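Local coordinates for protein phage terminase large subunit (Thermus phage P7426, PDB 4ZNL) that probably acts as the ATP-driven motor that packs viral DNA into empty capsids and cuts the genome, this piece being its ATPase domain, at residues K22-Q27 / D228-R233; A40-Q45 / F222-W227; S183-L188 / F249-G254. All coordinates share one frame; numbering follows the deposited sequence.

Overall arrangement
From the N terminus, the chain first lays down segment 22-27 at the start of helix 25-32, then segment 40-45 at the end of strand 37-42, and both wait for partners near the C terminus. Segment 222-227 closes contact 2 and segment 228-233 closes contact 1 directly afterwards, so the loop of contact 2 nests within that of contact 1. Contact 3 crosses both, since 183-188 lies within their loops whereas 249-254 follows them. Contacts 1 and 2 share helix 226-229 and both touch ADP; contacts 2 and 3 meet where Arg44 N approaches Glu252 O. Together they tie the ends of strands 37-42, 178-183 and 219-224 to helices 25-32 and 246-252.

Contact 1 (K22-Q27 / D228-R233). With ADP (adenosine-5'-diphosphate), chain F.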
loop_
_atom_site.group_PDB
_atom_site.type_symbol
_atom_site.label_atom_id
_atom_site.label_comp_id
_atom_site.label_asym_id
_atom_site.label_seq_id
_atom_site.Cartn_x
_atom_site.Cartn_y
_atom_site.Cartn_z
ATOM N N LYS A 22 9.357 -9.901 7.579
ATOM C CA LYS A 22 8.875 -11.255 7.324
ATOM C C LYS A 22 7.382 -11.216 7.011
ATOM O O LYS A 22 6.559 -11.276 7.923
ATOM C CB LYS A 22 9.136 -12.165 8.527
ATOM C CG LYS A 22 10.520 -12.793 8.562
ATOM C CD LYS A 22 11.451 -12.102 9.544
ATOM C CE LYS A 22 12.649 -12.994 9.874
ATOM N NZ LYS A 22 13.521 -12.426 10.942
ATOM N N PRO A 23 7.022 -11.100 5.723
ATOM C CA PRO A 23 5.597 -10.987 5.388
ATOM C C PRO A 23 4.763 -12.237 5.695
ATOM O O PRO A 23 5.227 -13.355 5.467
ATOM C CB PRO A 23 5.615 -10.720 3.878
ATOM C CG PRO A 23 6.936 -11.183 3.417
ATOM C CD PRO A 23 7.880 -10.968 4.534
ATOM N N HIS A 24 3.547 -12.026 6.196
ATOM C CA HIS A 24 2.541 -13.082 6.316
ATOM C C HIS A 24 2.217 -13.592 4.926
ATOM O O HIS A 24 2.547 -12.940 3.943
ATOM C CB HIS A 24 1.249 -12.577 6.968
ATOM C CG HIS A 24 1.454 -11.824 8.242
ATOM N ND1 HIS A 24 2.008 -12.396 9.367
ATOM C CD2 HIS A 24 1.149 -10.548 8.578
ATOM C CE1 HIS A 24 2.051 -11.500 10.337
ATOM N NE2 HIS A 24 1.536 -10.370 9.886
ATOM N N HIS A 25 1.527 -14.725 4.840
ATOM C CA HIS A 25 1.230 -15.303 3.537
ATOM C C HIS A 25 0.378 -14.356 2.696
ATOM O O HIS A 25 0.565 -14.273 1.489
ATOM C CB HIS A 25 0.542 -16.668 3.681
ATOM C CG HIS A 25 -0.920 -16.598 3.998
ATOM N ND1 HIS A 25 -1.405 -16.614 5.288
ATOM C CD2 HIS A 25 -2.005 -16.546 3.188
ATOM C CE1 HIS A 25 -2.726 -16.560 5.262
ATOM N NE2 HIS A 25 -3.115 -16.517 4.001
ATOM N N VAL A 26 -0.529 -13.618 3.327
ATOM C CA VAL A 26 -1.393 -12.709 2.586
ATOM C C VAL A 26 -0.569 -11.538 2.051
ATOM O O VAL A 26 -0.736 -11.129 0.908
ATOM C CB VAL A 26 -2.566 -12.199 3.457
ATOM C CG1 VAL A 26 -3.332 -11.095 2.754
ATOM C CG2 VAL A 26 -3.510 -13.350 3.790
ATOM N N GLN A 27 0.324 -11.008 2.874
ATOM C CA GLN A 27 1.227 -9.948 2.439
ATOM C C GLN A 27 2.085 -10.414 1.271
ATOM O O GLN A 27 2.258 -9.701 0.281
ATOM C CB GLN A 27 2.118 -9.493 3.598
ATOM C CG GLN A 27 1.422 -8.542 4.550
ATOM C CD GLN A 27 2.216 -8.280 5.808
ATOM O OE1 GLN A 27 3.007 -9.119 6.247
ATOM N NE2 GLN A 27 2.010 -7.113 6.399
ATOM N N ASP A 228 -7.002 -14.524 9.939
ATOM C CA ASP A 228 -6.503 -15.316 8.817
ATOM C C ASP A 228 -5.087 -14.877 8.435
ATOM O O ASP A 228 -4.253 -15.702 8.067
ATOM C CB ASP A 228 -7.444 -15.212 7.613
ATOM C CG ASP A 228 -8.695 -16.061 7.774
ATOM O OD1 ASP A 228 -9.747 -15.676 7.226
ATOM O OD2 ASP A 228 -8.629 -17.114 8.441
ATOM N N VAL A 229 -4.798 -13.584 8.532
ATOM C CA VAL A 229 -3.459 -13.108 8.191
ATOM C C VAL A 229 -2.479 -13.481 9.301
ATOM O O VAL A 229 -1.295 -13.710 9.052
ATOM C CB VAL A 229 -3.423 -11.579 7.964
ATOM C CG1 VAL A 229 -4.599 -11.132 7.092
ATOM C CG2 VAL A 229 -3.441 -10.843 9.280
ATOM N N TRP A 230 -2.998 -13.544 10.524
ATOM C CA TRP A 230 -2.191 -13.720 11.723
ATOM C C TRP A 230 -2.830 -14.789 12.616
ATOM O O TRP A 230 -3.307 -14.495 13.713
ATOM C CB TRP A 230 -2.057 -12.371 12.452
ATOM C CG TRP A 230 -0.664 -12.006 12.878
ATOM C CD1 TRP A 230 0.368 -12.858 13.135
ATOM C CD2 TRP A 230 -0.156 -10.682 13.094
ATOM N NE1 TRP A 230 1.485 -12.150 13.505
ATOM C CE2 TRP A 230 1.191 -10.813 13.489
ATOM C CE3 TRP A 230 -0.710 -9.401 12.998
ATOM C CZ2 TRP A 230 1.995 -9.711 13.785
ATOM C CZ3 TRP A 230 0.089 -8.306 13.293
ATOM C CH2 TRP A 230 1.426 -8.468 13.682
ATOM N N PRO A 231 -2.845 -16.050 12.141
ATOM C CA PRO A 231 -3.572 -17.124 12.831
ATOM C C PRO A 231 -2.980 -17.466 14.189
ATOM O O PRO A 231 -3.616 -18.176 14.972
ATOM C CB PRO A 231 -3.443 -18.308 11.868
ATOM C CG PRO A 231 -2.175 -18.063 11.152
ATOM C CD PRO A 231 -2.071 -16.566 10.998
ATOM N N GLU A 232 -1.775 -16.971 14.446
ATOM C CA GLU A 232 -1.082 -17.206 15.701
ATOM C C GLU A 232 -1.919 -16.698 16.865
ATOM O O GLU A 232 -2.120 -17.393 17.864
ATOM C CB GLU A 232 0.278 -16.505 15.693
ATOM C CG GLU A 232 1.119 -16.763 14.446
ATOM C CD GLU A 232 2.431 -16.003 14.462
ATOM O OE1 GLU A 232 2.414 -14.787 14.749
ATOM O OE2 GLU A 232 3.481 -16.625 14.195
ATOM N N ARG A 233 -2.416 -15.480 16.702
ATOM C CA ARG A 233 -3.136 -14.776 17.752
ATOM C C ARG A 233 -4.605 -14.640 17.362
ATOM O O ARG A 233 -5.169 -13.548 17.364
ATOM C CB ARG A 233 -2.495 -13.407 18.009
ATOM C CG ARG A 233 -2.166 -12.599 16.752
ATOM C CD ARG A 233 -1.129 -11.521 17.036
ATOM N NE ARG A 233 0.166 -12.093 17.404
ATOM C CZ ARG A 233 1.280 -11.386 17.579
ATOM N NH1 ARG A 233 1.267 -10.069 17.416
ATOM N NH2 ARG A 233 2.409 -11.996 17.912
HETATM P PB ADP F . -2.842 -2.185 10.048
HETATM O O1B ADP F . -4.119 -1.966 10.945
HETATM O O2B ADP F . -3.120 -3.422 9.243
HETATM O O3B ADP F . -2.509 -1.017 9.127
HETATM P PA ADP F . -0.148 -2.179 10.798
HETATM O O1A ADP F . 0.214 -0.827 11.435
HETATM O O2A ADP F . 0.332 -2.194 9.366
HETATM O O3A ADP F . -1.672 -2.445 11.024
HETATM O "O5'" ADP F . 0.546 -3.346 11.563
HETATM C "C5'" ADP F . 0.237 -3.544 12.873
HETATM C "C4'" ADP F . 1.354 -4.026 13.751
HETATM O "O4'" ADP F . 1.776 -5.300 13.295
HETATM C "C3'" ADP F . 2.489 -3.146 13.639
HETATM O "O3'" ADP F . 3.181 -3.059 14.841
HETATM C "C2'" ADP F . 3.325 -3.769 12.620
HETATM O "O2'" ADP F . 4.664 -3.450 12.833
HETATM C "C1'" ADP F . 3.105 -5.187 12.815
HETATM N N9 ADP F . 3.219 -5.972 11.627
HETATM C C8 ADP F . 2.515 -5.875 10.496
HETATM N N7 ADP F . 2.950 -6.835 9.654
HETATM C C5 ADP F . 3.938 -7.559 10.269
HETATM C C6 ADP F . 4.756 -8.676 9.885
HETATM N N6 ADP F . 4.628 -9.319 8.534
HETATM N N1 ADP F . 5.656 -9.148 10.763
HETATM C C2 ADP F . 5.798 -8.582 11.988
HETATM N N3 ADP F . 5.050 -7.544 12.375
HETATM C C4 ADP F . 4.110 -7.013 11.532
#
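Packing of His24 on Trp230 makes this an aromatic contact lining the adenine end of the nucleotide site, where the start of helix 25-32 meets the end of helix 226-229 and the residue after it. The imidazole comes edge first onto the face of the indole in a T-shaped pair, with planes at 56° and CE1 leading over the five-membered ring, 3.3 Å from Trp230 NE1. With CG turned anti to its own carbonyl carbon (chi1 -50°), the His24 ring ends up between two polar atoms: Val229 O lies over one face, and N6 of ADP lies over the other, 3.5 Å from His24 NE2. Trp230 in turn presents its six-membered edge to the sugar, bringing CH2 within 3.2 Å of O4' of ADP.

Beside this pair the two segments touch through apolar groups, Val26 CG2 on Val229 CG1 at 4.1 Å, and both valines also rest on Ala224 of strand 219-224. His25 adds an edge contact, pointing CE1 at Asp228 O.

Gln27 does the reading of the base, as the glutamine of a helicase Q motif does. Its OE1 takes a hydrogen bond from N6 of ADP at 2.8 Å and also, on a lone pair, one from His24 N at 3.0 Å; the latter is half of a capping box, His24 being the N-cap. Lys22 O receives the second bond from N6 of ADP, again 2.8 Å long and nearly straight (168°), while Gln27 NE2 binds N7 only weakly and donates to Gly47 O as well.

Two acceptors thus face one amino group. That pattern suits adenine, and would be expected to disfavour guanine, whose corresponding position carries an oxygen.

Contact 2 (A40-Q45 / F222-W227). With ADP (adenosine-5'-diphosphate), chain F; BEF (beryllium trifluoride ion), chain E.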
loop_
_atom_site.group_PDB
_atom_site.type_symbol
_atom_site.label_atom_id
_atom_site.label_comp_id
_atom_site.label_asym_id
_atom_site.label_seq_id
_atom_site.Cartn_x
_atom_site.Cartn_y
_atom_site.Cartn_z
ATOM N N ALA A 40 -6.763 -4.921 -1.735
ATOM C CA ALA A 40 -6.574 -5.769 -0.575
ATOM C C ALA A 40 -7.551 -5.378 0.525
ATOM O O ALA A 40 -7.471 -4.278 1.081
ATOM C CB ALA A 40 -5.146 -5.672 -0.069
ATOM N N CYS A 41 -8.467 -6.291 0.836
ATOM C CA CYS A 41 -9.462 -6.084 1.885
ATOM C C CYS A 41 -9.074 -6.873 3.133
ATOM O O CYS A 41 -9.321 -8.082 3.214
ATOM C CB CYS A 41 -10.838 -6.515 1.379
ATOM S SG CYS A 41 -12.208 -6.236 2.508
ATOM N N LEU A 42 -8.461 -6.196 4.097
ATOM C CA LEU A 42 -7.888 -6.873 5.260
ATOM C C LEU A 42 -8.395 -6.290 6.572
ATOM O O LEU A 42 -8.740 -5.113 6.655
ATOM C CB LEU A 42 -6.358 -6.797 5.234
ATOM C CG LEU A 42 -5.654 -7.083 3.901
ATOM C CD1 LEU A 42 -4.151 -6.903 4.023
ATOM C CD2 LEU A 42 -5.961 -8.474 3.424
ATOM N N GLY A 43 -8.412 -7.125 7.606
ATOM C CA GLY A 43 -8.835 -6.718 8.927
ATOM C C GLY A 43 -7.866 -5.784 9.631
ATOM O O GLY A 43 -6.694 -5.699 9.258
ATOM N N ARG A 44 -8.379 -5.078 10.638
ATOM C CA ARG A 44 -7.580 -4.244 11.545
ATOM C C ARG A 44 -6.323 -4.942 12.034
ATOM O O ARG A 44 -6.357 -6.125 12.375
ATOM C CB ARG A 44 -8.390 -3.843 12.789
ATOM C CG ARG A 44 -9.274 -2.639 12.655
ATOM C CD ARG A 44 -9.751 -2.172 14.040
ATOM N NE ARG A 44 -8.840 -1.196 14.637
ATOM C CZ ARG A 44 -7.883 -1.473 15.524
ATOM N NH1 ARG A 44 -7.679 -2.712 15.960
ATOM N NH2 ARG A 44 -7.123 -0.489 15.986
ATOM N N GLN A 45 -5.232 -4.185 12.085
ATOM C CA GLN A 45 -3.958 -4.655 12.628
ATOM C C GLN A 45 -3.406 -5.883 11.908
ATOM O O GLN A 45 -2.661 -6.663 12.492
ATOM C CB GLN A 45 -4.106 -4.947 14.129
ATOM C CG GLN A 45 -4.267 -3.698 14.967
ATOM C CD GLN A 45 -2.989 -2.885 15.031
ATOM O OE1 GLN A 45 -2.946 -1.728 14.616
ATOM N NE2 GLN A 45 -1.939 -3.493 15.544
ATOM N N PHE A 222 -7.556 -9.363 -2.876
ATOM C CA PHE A 222 -7.127 -10.192 -1.748
ATOM C C PHE A 222 -8.011 -9.913 -0.538
ATOM O O PHE A 222 -8.319 -8.752 -0.246
ATOM C CB PHE A 222 -5.659 -9.908 -1.408
ATOM C CG PHE A 222 -4.748 -9.921 -2.601
ATOM C CD1 PHE A 222 -4.012 -11.048 -2.919
ATOM C CD2 PHE A 222 -4.632 -8.806 -3.407
ATOM C CE1 PHE A 222 -3.177 -11.059 -4.023
ATOM C CE2 PHE A 222 -3.804 -8.815 -4.515
ATOM C CZ PHE A 222 -3.077 -9.943 -4.825
ATOM N N HIS A 223 -8.400 -10.973 0.171
ATOM C CA HIS A 223 -9.305 -10.853 1.304
ATOM C C HIS A 223 -8.854 -11.746 2.452
ATOM O O HIS A 223 -8.627 -12.940 2.269
ATOM C CB HIS A 223 -10.734 -11.211 0.903
ATOM C CG HIS A 223 -11.750 -10.925 1.968
ATOM N ND1 HIS A 223 -11.953 -11.757 3.049
ATOM C CD2 HIS A 223 -12.620 -9.898 2.117
ATOM C CE1 HIS A 223 -12.902 -11.254 3.818
ATOM N NE2 HIS A 223 -13.328 -10.130 3.272
ATOM N N ALA A 224 -8.729 -11.160 3.637
ATOM C CA ALA A 224 -8.391 -11.930 4.830
ATOM C C ALA A 224 -8.790 -11.195 6.106
ATOM O O ALA A 224 -8.520 -10.000 6.265
ATOM C CB ALA A 224 -6.906 -12.247 4.847
ATOM N N ALA A 225 -9.444 -11.919 7.007
ATOM C CA ALA A 225 -9.760 -11.399 8.325
ATOM C C ALA A 225 -8.462 -11.321 9.111
ATOM O O ALA A 225 -7.479 -11.968 8.741
ATOM C CB ALA A 225 -10.778 -12.276 9.026
ATOM N N SER A 226 -8.451 -10.521 10.173
ATOM C CA SER A 226 -7.237 -10.307 10.945
ATOM C C SER A 226 -6.662 -11.632 11.469
ATOM O O SER A 226 -5.443 -11.789 11.567
ATOM C CB SER A 226 -7.500 -9.355 12.106
ATOM O OG SER A 226 -8.040 -8.124 11.653
ATOM N N TRP A 227 -7.533 -12.583 11.796
ATOM C CA TRP A 227 -7.076 -13.879 12.296
ATOM C C TRP A 227 -6.649 -14.832 11.183
ATOM O O TRP A 227 -6.013 -15.849 11.452
ATOM C CB TRP A 227 -8.159 -14.549 13.141
ATOM C CG TRP A 227 -9.463 -14.733 12.445
ATOM C CD1 TRP A 227 -9.813 -15.759 11.621
ATOM C CD2 TRP A 227 -10.604 -13.873 12.521
ATOM N NE1 TRP A 227 -11.097 -15.592 11.176
ATOM C CE2 TRP A 227 -11.604 -14.435 11.708
ATOM C CE3 TRP A 227 -10.873 -12.678 13.192
ATOM C CZ2 TRP A 227 -12.853 -13.855 11.556
ATOM C CZ3 TRP A 227 -12.114 -12.093 13.031
ATOM C CH2 TRP A 227 -13.092 -12.681 12.219
HETATM P PB ADP F . -2.842 -2.185 10.048
HETATM O O1B ADP F . -4.119 -1.966 10.945
HETATM O O2B ADP F . -3.120 -3.422 9.243
HETATM O O3B ADP F . -2.509 -1.017 9.127
HETATM P PA ADP F . -0.148 -2.179 10.798
HETATM O O1A ADP F . 0.214 -0.827 11.435
HETATM O O2A ADP F . 0.332 -2.194 9.366
HETATM O O3A ADP F . -1.672 -2.445 11.024
HETATM O "O5'" ADP F . 0.546 -3.346 11.563
HETATM C "C5'" ADP F . 0.237 -3.544 12.873
HETATM C "C4'" ADP F . 1.354 -4.026 13.751
HETATM O "O4'" ADP F . 1.776 -5.300 13.295
HETATM C "C3'" ADP F . 2.489 -3.146 13.639
HETATM O "O3'" ADP F . 3.181 -3.059 14.841
HETATM C "C2'" ADP F . 3.325 -3.769 12.620
HETATM O "O2'" ADP F . 4.664 -3.450 12.833
HETATM C "C1'" ADP F . 3.105 -5.187 12.815
HETATM N N9 ADP F . 3.219 -5.972 11.627
HETATM C C8 ADP F . 2.515 -5.875 10.496
HETATM N N7 ADP F . 2.950 -6.835 9.654
HETATM C C5 ADP F . 3.938 -7.559 10.269
HETATM C C6 ADP F . 4.756 -8.676 9.885
HETATM N N6 ADP F . 4.628 -9.319 8.534
HETATM N N1 ADP F . 5.656 -9.148 10.763
HETATM C C2 ADP F . 5.798 -8.582 11.988
HETATM N N3 ADP F . 5.050 -7.544 12.375
HETATM C C4 ADP F . 4.110 -7.013 11.532
HETATM BE BE BEF E . -4.857 -0.411 11.235
HETATM F F1 BEF E . -6.310 -0.514 10.801
HETATM F F2 BEF E . -4.790 -0.184 12.846
HETATM F F3 BEF E . -4.159 0.705 10.365
#
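Ser226 OG donates to Arg44 O over 2.7 Å, joining the first turn of helix 226-229 to the P-loop of the ATPase. With its OG beside the backbone N (chi1 -56°), Ser226 reaches the Arg44 oxygen from a position tilted out of the carbonyl plane; it passes close to Gly43, whose lack of a side chain allows this approach. One residue further on, Gln45 N gives its hydrogen to O1B of ADP at 2.7 Å. Beryllium trifluoride, a familiar stand-in for the gamma phosphate, lies beyond: its F2 stands over a face of the Arg44 guanidinium, at 3.9 Å from Arg44 NH2.

Behind the loop, strand 37-42 pairs in parallel with the edge strand 219-224. Cys41 N to Phe222 O, at 2.7 Å, is followed by Ala224 N to Cys41 O and Gly43 N to Ala224 O, both 3.2 Å, so the ladder runs on just past the strand into the phosphate-binding turn.

The two faces of this pair differ. On one, Leu42 CD2 packs against Ala224 CB at 4.1 Å, and helix 25-32 covers them together with Ala40 and Phe222. On the other, Cys41 SG, anti to its backbone N (chi1 -176°), lies 3.7 Å from His223 CD2 and looks obliquely at the imidazole, while Cys41 O stands over a face of that ring. His223 NE2 is held by Ala255 O, and Phe191 and Phe195 of helix 190-197 close over the cysteine.

Strand 37-42 thus runs through Gly43 and Arg44 to Gln45 N at O1B, and Ser226 braces this turn from the side. With the N-H groups of Gly47, Lys48, Ser49 and Glu50 also bonded to ADP, the shape of the turn probably contributes to placing the phosphates alongside the charged side chains.

Contact 3 (S183-L188 / F249-G254); sequences STPKGL and FRQEYG
Gln251 lays the flat side of its amide over Pro185 O, which stands 3.3 Å from Gln251 CD and about equally far from the two ends of the amide. The chain is extended, with CG anti to the backbone N (chi1 160°), and this carries the amide out from the last turn of helix 246-252 across the loop. Gln251 NE2 donates to Glu252 OE1 at 2.9 Å in an almost straight bond (171°) lying in the amide plane, while Gln251 OE1 accepts from a water that in turn accepts from Gly187 N.

Lys186 crosses the glutamine at about a right angle. Its NZ forms a salt bridge with Glu252 OE1, 3.2 Å away, on the lone pair syn to the other carboxylate oxygen. A single carboxylate oxygen is thus gripped by two donors, one of which comes along its C-O axis; the lysine charge would be expected to favour the ionised glutamate.

Beneath the polar layer, Thr184 CG2 rests 3.5 Å from Gln251 O and 3.8 Å from Glu252 CA, and the Pro185 ring meets the same Gln251 carbonyl through CD. The Thr184 hydroxyl is spent on Leu42 O, and the Thr184 backbone N-H goes to Glu155 OE1, the predicted catalytic glutamate.

The loop leaves strand 178-183, neighbour of the P-loop strand 37-42, and leads into helix 190-197; with Thr184 close to Lys48 and Glu155, this is consistent with the motif III (coupling) position of motor ATPases. The end of helix 246-252 packs on this loop, and Tyr253, next in the chain, touches Tyr237 of helix 234-239.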
loop_
_atom_site.group_PDB
_atom_site.type_symbol
_atom_site.label_atom_id
_atom_site.label_comp_id
_atom_site.label_asym_id
_atom_site.label_seq_id
_atom_site.Cartn_x
_atom_site.Cartn_y
_atom_site.Cartn_z
ATOM N N SER A 183 -7.403 -1.610 2.484
ATOM C CA SER A 183 -8.333 -1.080 3.476
ATOM C C SER A 183 -9.029 -2.158 4.295
ATOM O O SER A 183 -9.167 -3.300 3.864
ATOM C CB SER A 183 -9.404 -0.231 2.786
ATOM O OG SER A 183 -10.012 0.675 3.694
ATOM N N THR A 184 -9.456 -1.774 5.488
ATOM C CA THR A 184 -10.563 -2.443 6.150
ATOM C C THR A 184 -11.825 -1.909 5.470
ATOM O O THR A 184 -11.920 -0.719 5.188
ATOM C CB THR A 184 -10.549 -2.175 7.670
ATOM O OG1 THR A 184 -9.444 -2.874 8.254
ATOM C CG2 THR A 184 -11.838 -2.641 8.352
ATOM N N PRO A 185 -12.786 -2.789 5.169
ATOM C CA PRO A 185 -13.940 -2.342 4.382
ATOM C C PRO A 185 -14.878 -1.394 5.130
ATOM O O PRO A 185 -14.872 -1.397 6.364
ATOM C CB PRO A 185 -14.660 -3.650 4.055
ATOM C CG PRO A 185 -14.293 -4.566 5.170
ATOM C CD PRO A 185 -12.881 -4.215 5.521
ATOM N N LYS A 186 -15.644 -0.598 4.379
ATOM C CA LYS A 186 -16.698 0.256 4.934
ATOM C C LYS A 186 -17.959 0.131 4.088
ATOM O O LYS A 186 -18.361 1.066 3.401
ATOM C CB LYS A 186 -16.245 1.726 4.997
ATOM C CG LYS A 186 -15.874 2.192 6.379
ATOM C CD LYS A 186 -14.460 1.852 6.686
ATOM C CE LYS A 186 -14.204 1.867 8.179
ATOM N NZ LYS A 186 -13.031 1.026 8.490
ATOM N N GLY A 187 -18.572 -1.042 4.118
ATOM C CA GLY A 187 -19.791 -1.252 3.373
ATOM C C GLY A 187 -19.586 -1.380 1.875
ATOM O O GLY A 187 -18.472 -1.612 1.384
ATOM N N LEU A 188 -20.681 -1.224 1.144
ATOM C CA LEU A 188 -20.689 -1.477 -0.286
ATOM C C LEU A 188 -20.410 -0.218 -1.091
ATOM O O LEU A 188 -21.168 0.116 -1.997
ATOM C CB LEU A 188 -22.037 -2.073 -0.707
ATOM C CG LEU A 188 -22.521 -3.312 0.057
ATOM C CD1 LEU A 188 -23.715 -3.915 -0.649
ATOM C CD2 LEU A 188 -21.424 -4.360 0.228
ATOM N N PHE A 249 -17.612 -6.004 14.612
ATOM C CA PHE A 249 -16.533 -6.977 14.715
ATOM C C PHE A 249 -16.286 -7.602 13.346
ATOM O O PHE A 249 -15.152 -7.703 12.890
ATOM C CB PHE A 249 -16.851 -8.065 15.739
ATOM C CG PHE A 249 -15.791 -9.114 15.833
ATOM C CD1 PHE A 249 -14.673 -8.911 16.613
ATOM C CD2 PHE A 249 -15.896 -10.294 15.122
ATOM C CE1 PHE A 249 -13.697 -9.867 16.695
ATOM C CE2 PHE A 249 -14.914 -11.249 15.201
ATOM C CZ PHE A 249 -13.815 -11.035 15.985
ATOM N N ARG A 250 -17.371 -7.994 12.686
ATOM C CA ARG A 250 -17.296 -8.635 11.384
ATOM C C ARG A 250 -16.659 -7.727 10.329
ATOM O O ARG A 250 -15.884 -8.183 9.475
ATOM C CB ARG A 250 -18.698 -9.074 10.957
ATOM C CG ARG A 250 -19.230 -10.212 11.835
ATOM C CD ARG A 250 -20.403 -10.962 11.246
ATOM N NE ARG A 250 -20.275 -12.384 11.571
ATOM C CZ ARG A 250 -20.607 -13.383 10.761
ATOM N NH1 ARG A 250 -21.126 -13.139 9.563
ATOM N NH2 ARG A 250 -20.428 -14.635 11.155
ATOM N N GLN A 251 -16.951 -6.438 10.396
ATOM C CA GLN A 251 -16.364 -5.512 9.446
ATOM C C GLN A 251 -14.898 -5.230 9.763
ATOM O O GLN A 251 -14.046 -5.310 8.874
ATOM C CB GLN A 251 -17.156 -4.203 9.413
ATOM C CG GLN A 251 -16.373 -3.040 8.840
ATOM C CD GLN A 251 -17.231 -1.823 8.596
ATOM O OE1 GLN A 251 -18.185 -1.870 7.819
ATOM N NE2 GLN A 251 -16.886 -0.717 9.249
ATOM N N GLU A 252 -14.599 -4.904 11.020
ATOM C CA GLU A 252 -13.276 -4.376 11.372
ATOM C C GLU A 252 -12.200 -5.462 11.527
ATOM O O GLU A 252 -11.041 -5.234 11.165
ATOM C CB GLU A 252 -13.355 -3.545 12.663
ATOM C CG GLU A 252 -14.274 -2.315 12.572
ATOM C CD GLU A 252 -13.716 -1.239 11.657
ATOM O OE1 GLU A 252 -14.464 -0.704 10.812
ATOM O OE2 GLU A 252 -12.525 -0.920 11.791
ATOM N N TYR A 253 -12.569 -6.632 12.048
ATOM C CA TYR A 253 -11.613 -7.737 12.177
ATOM C C TYR A 253 -11.922 -8.846 11.174
ATOM O O TYR A 253 -11.016 -9.483 10.660
ATOM C CB TYR A 253 -11.609 -8.291 13.606
ATOM C CG TYR A 253 -11.159 -7.266 14.624
ATOM C CD1 TYR A 253 -9.808 -7.046 14.861
ATOM C CD2 TYR A 253 -12.082 -6.494 15.321
ATOM C CE1 TYR A 253 -9.386 -6.101 15.773
ATOM C CE2 TYR A 253 -11.670 -5.546 16.243
ATOM C CZ TYR A 253 -10.314 -5.351 16.460
ATOM O OH TYR A 253 -9.875 -4.414 17.366
ATOM N N GLY A 254 -13.200 -9.070 10.895
ATOM C CA GLY A 254 -13.592 -10.060 9.913
ATOM C C GLY A 254 -13.355 -9.611 8.479
ATOM O O GLY A 254 -13.280 -10.442 7.575
HETATM O O HOH W 1 -18.134 -3.353 5.635
#